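PDB 5GKE: endonuclease NucS from Thermococcus kodakarensis KOD1, which acts as a mismatch restriction endonuclease on DNA and is captured here bound to double-stranded DNA, with magnesium. Local coordinates for residues Gly173-Leu178 and Glu198-Glu203. The protein carries 1 engineered substitution. Numbering follows the deposited sequence.
Sequences GNIVVL and EILREE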
ATOM      1  N   GLY A 173     -10.476   4.298 -38.798  1.00 56.85           N
ATOM      2  CA  GLY A 173     -11.790   4.571 -38.227  1.00 48.78           C
ATOM      3  C   GLY A 173     -12.286   3.656 -37.104  1.00 63.57           C
ATOM      4  O   GLY A 173     -13.446   3.734 -36.696  1.00 56.78           O
ATOM      5  N   ASN A 174     -11.421   2.778 -36.604  1.00 59.18           N
ATOM      6  CA  ASN A 174     -11.756   1.969 -35.438  1.00 41.28           C
ATOM      7  C   ASN A 174     -11.675   2.782 -34.139  1.00 48.99           C
ATOM      8  O   ASN A 174     -10.911   3.738 -34.042  1.00 45.52           O
ATOM      9  CB  ASN A 174     -10.823   0.761 -35.335  1.00 49.19           C
ATOM     10  CG  ASN A 174     -10.835  -0.102 -36.584  1.00 55.23           C
ATOM     11  OD1 ASN A 174     -11.832  -0.762 -36.879  1.00 70.67           O
ATOM     12  ND2 ASN A 174      -9.710  -0.128 -37.308  1.00 44.77           N
ATOM     13  N   ILE A 175     -12.478   2.407 -33.152  1.00 39.56           N
ATOM     14  CA  ILE A 175     -12.305   2.899 -31.794  1.00 35.22           C
ATOM     15  C   ILE A 175     -11.072   2.229 -31.153  1.00 45.11           C
ATOM     16  O   ILE A 175     -10.872   1.013 -31.290  1.00 35.51           O
ATOM     17  CB  ILE A 175     -13.541   2.607 -30.920  1.00 43.15           C
ATOM     18  CG1 ILE A 175     -14.818   3.159 -31.556  1.00 39.14           C
ATOM     19  CG2 ILE A 175     -13.355   3.167 -29.523  1.00 25.67           C
ATOM     20  CD1 ILE A 175     -14.731   4.593 -31.859  1.00 47.91           C
ATOM     21  N   VAL A 176     -10.247   3.011 -30.456  1.00 42.37           N
ATOM     22  CA  VAL A 176      -9.090   2.453 -29.752  1.00 33.96           C
ATOM     23  C   VAL A 176      -9.184   2.687 -28.242  1.00 34.62           C
ATOM     24  O   VAL A 176      -9.359   3.820 -27.788  1.00 36.43           O
ATOM     25  CB  VAL A 176      -7.766   3.045 -30.280  1.00 43.92           C
ATOM     26  CG1 VAL A 176      -6.588   2.512 -29.485  1.00 32.09           C
ATOM     27  CG2 VAL A 176      -7.596   2.733 -31.761  1.00 30.16           C
ATOM     28  N   VAL A 177      -9.117   1.597 -27.479  1.00 34.09           N
ATOM     29  CA  VAL A 177      -8.845   1.653 -26.043  1.00 29.96           C
ATOM     30  C   VAL A 177      -7.365   1.531 -25.807  1.00 32.96           C
ATOM     31  O   VAL A 177      -6.739   0.609 -26.332  1.00 37.36           O
ATOM     32  CB  VAL A 177      -9.486   0.513 -25.255  1.00 36.82           C
ATOM     33  CG1 VAL A 177      -9.628   0.916 -23.801  1.00 32.30           C
ATOM     34  CG2 VAL A 177     -10.797   0.137 -25.836  1.00 29.27           C
ATOM     35  N   LEU A 178      -6.805   2.445 -25.022  1.00 36.16           N
ATOM     36  CA  LEU A 178      -5.458   2.255 -24.490  1.00 30.95           C
ATOM     37  C   LEU A 178      -5.560   1.914 -23.012  1.00 41.64           C
ATOM     38  O   LEU A 178      -6.326   2.551 -22.275  1.00 35.88           O
ATOM     39  CB  LEU A 178      -4.597   3.496 -24.661  1.00 31.10           C
ATOM     40  CG  LEU A 178      -4.308   4.102 -26.029  1.00 28.24           C
ATOM     41  CD1 LEU A 178      -3.262   5.199 -25.839  1.00 27.59           C
ATOM     42  CD2 LEU A 178      -3.839   3.052 -27.033  1.00 26.77           C
ATOM     43  N   GLU A 198     -14.563  -5.245 -24.671  1.00 41.78           N
ATOM     44  CA  GLU A 198     -15.815  -5.968 -24.819  1.00 38.97           C
ATOM     45  C   GLU A 198     -16.998  -5.037 -24.630  1.00 41.79           C
ATOM     46  O   GLU A 198     -17.955  -5.073 -25.402  1.00 42.39           O
ATOM     47  CB  GLU A 198     -15.897  -7.135 -23.827  1.00 32.57           C
ATOM     48  CG  GLU A 198     -15.061  -8.322 -24.235  1.00 38.63           C
ATOM     49  CD  GLU A 198     -14.999  -9.407 -23.172  1.00 58.50           C
ATOM     50  OE1 GLU A 198     -15.732  -9.315 -22.156  1.00 53.00           O
ATOM     51  OE2 GLU A 198     -14.201 -10.354 -23.361  1.00 53.85           O
ATOM     52  N   ILE A 199     -16.935  -4.199 -23.606  1.00 38.47           N
ATOM     53  CA  ILE A 199     -18.026  -3.277 -23.343  1.00 44.36           C
ATOM     54  C   ILE A 199     -18.199  -2.322 -24.517  1.00 43.23           C
ATOM     55  O   ILE A 199     -19.325  -2.025 -24.924  1.00 43.73           O
ATOM     56  CB  ILE A 199     -17.794  -2.500 -22.046  1.00 48.66           C
ATOM     57  CG1 ILE A 199     -18.019  -3.427 -20.853  1.00 42.32           C
ATOM     58  CG2 ILE A 199     -18.725  -1.300 -21.956  1.00 40.73           C
ATOM     59  CD1 ILE A 199     -17.522  -2.861 -19.561  1.00 60.20           C
ATOM     60  N   LEU A 200     -17.084  -1.879 -25.087  1.00 42.35           N
ATOM     61  CA  LEU A 200     -17.134  -0.977 -26.229  1.00 37.60           C
ATOM     62  C   LEU A 200     -17.602  -1.691 -27.494  1.00 44.85           C
ATOM     63  O   LEU A 200     -18.248  -1.084 -28.333  1.00 47.94           O
ATOM     64  CB  LEU A 200     -15.777  -0.323 -26.468  1.00 28.18           C
ATOM     65  CG  LEU A 200     -15.476   0.830 -25.505  1.00 38.65           C
ATOM     66  CD1 LEU A 200     -14.044   1.207 -25.625  1.00 36.98           C
ATOM     67  CD2 LEU A 200     -16.338   2.042 -25.789  1.00 38.76           C
ATOM     68  N   ARG A 201     -17.277  -2.972 -27.639  1.00 43.87           N
ATOM     69  CA  ARG A 201     -17.755  -3.733 -28.792  1.00 44.45           C
ATOM     70  C   ARG A 201     -19.279  -3.855 -28.784  1.00 48.90           C
ATOM     71  O   ARG A 201     -19.890  -3.961 -29.834  1.00 45.71           O
ATOM     72  CB  ARG A 201     -17.121  -5.121 -28.844  1.00 38.88           C
ATOM     73  CG  ARG A 201     -15.714  -5.098 -29.395  1.00 36.47           C
ATOM     74  CD  ARG A 201     -15.199  -6.459 -29.825  1.00 44.91           C
ATOM     75  NE  ARG A 201     -13.923  -6.281 -30.525  1.00 78.71           N
ATOM     76  CZ  ARG A 201     -12.786  -6.881 -30.183  1.00 85.08           C
ATOM     77  NH1 ARG A 201     -12.764  -7.729 -29.159  1.00 78.72           N
ATOM     78  NH2 ARG A 201     -11.670  -6.642 -30.870  1.00 60.96           N
ATOM     79  N   GLU A 202     -19.887  -3.810 -27.603  1.00 40.63           N
ATOM     80  CA  GLU A 202     -21.334  -3.915 -27.491  1.00 47.92           C
ATOM     81  C   GLU A 202     -22.055  -2.743 -28.166  1.00 63.20           C
ATOM     82  O   GLU A 202     -23.159  -2.923 -28.689  1.00 77.93           O
ATOM     83  CB  GLU A 202     -21.746  -4.031 -26.021  1.00 39.64           C
ATOM     84  CG  GLU A 202     -21.674  -5.466 -25.498  1.00 54.80           C
ATOM     85  CD  GLU A 202     -21.611  -5.557 -23.980  1.00 83.73           C
ATOM     86  OE1 GLU A 202     -22.100  -4.625 -23.301  1.00 83.40           O
ATOM     87  OE2 GLU A 202     -21.074  -6.569 -23.468  1.00 82.20           O
ATOM     88  N   GLU A 203     -21.467  -1.547 -28.129  1.00 51.66           N
ATOM     89  CA  GLU A 203     -21.980  -0.425 -28.919  1.00 54.18           C
ATOM     90  C   GLU A 203     -21.521  -0.394 -30.379  1.00 49.80           C
ATOM     91  O   GLU A 203     -22.325  -0.215 -31.287  1.00 96.02           O
ATOM     92  CB  GLU A 203     -21.600   0.899 -28.258  1.00 56.81           C
ATOM     93  CG  GLU A 203     -22.519   1.309 -27.116  1.00 71.85           C
ATOM     94  CD  GLU A 203     -23.790   2.001 -27.588  1.00 89.58           C
ATOM     95  OE1 GLU A 203     -23.977   2.153 -28.816  1.00100.47           O
ATOM     96  OE2 GLU A 203     -24.599   2.404 -26.723  1.00 83.91           O
TER
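L200 reaches from helix 187-204 onto the strand and meets V177 and I175 with one and the same methyl group, CD1. The closer of the two touches is to V177, whose CG2 lies 3.4 Å from L200 CD1; the other is looser, with I175 CG2 4.4 Å from that same L200 CD1. The leucine therefore bears on two residues separated by one, I175 and V177, which an extended strand turns to the same side, while V176 between them points away, to the opposite side of the sheet, where it meets F150 and I211.

The torsions account for which branches do the touching. In V177, CG1 stands anti to the backbone N (chi1 -158°), which sets CG2 anti to the carbonyl carbon and aims it at the helix. L200 carries its CG anti to the carbonyl carbon (chi1 -78°), and the side chain runs outward from the helix until its end methyl arrives obliquely against the valine. The CA atoms of I175 and L200 stay 8.3 Å apart, and the contact across that gap is made by aliphatic side chains.

This small patch, 102 Å² summed over both sides, belongs to a wider apolar layer. L193, Y196 and V197, on earlier turns of the same helix, also pack on V177, and L200 spreads onto L167 and V208 of the strands flanking 175-180. The V177 side chain is about 8 Å from the bound magnesium ion, which E179 and Q192 help to hold.

Helix against sheet in this way is the packing of a beta-alpha-beta unit: strand 175-180 leads through helix 187-204 to the parallel, neighbouring strand 208-214, within the PDDEXK nuclease domain of NucS.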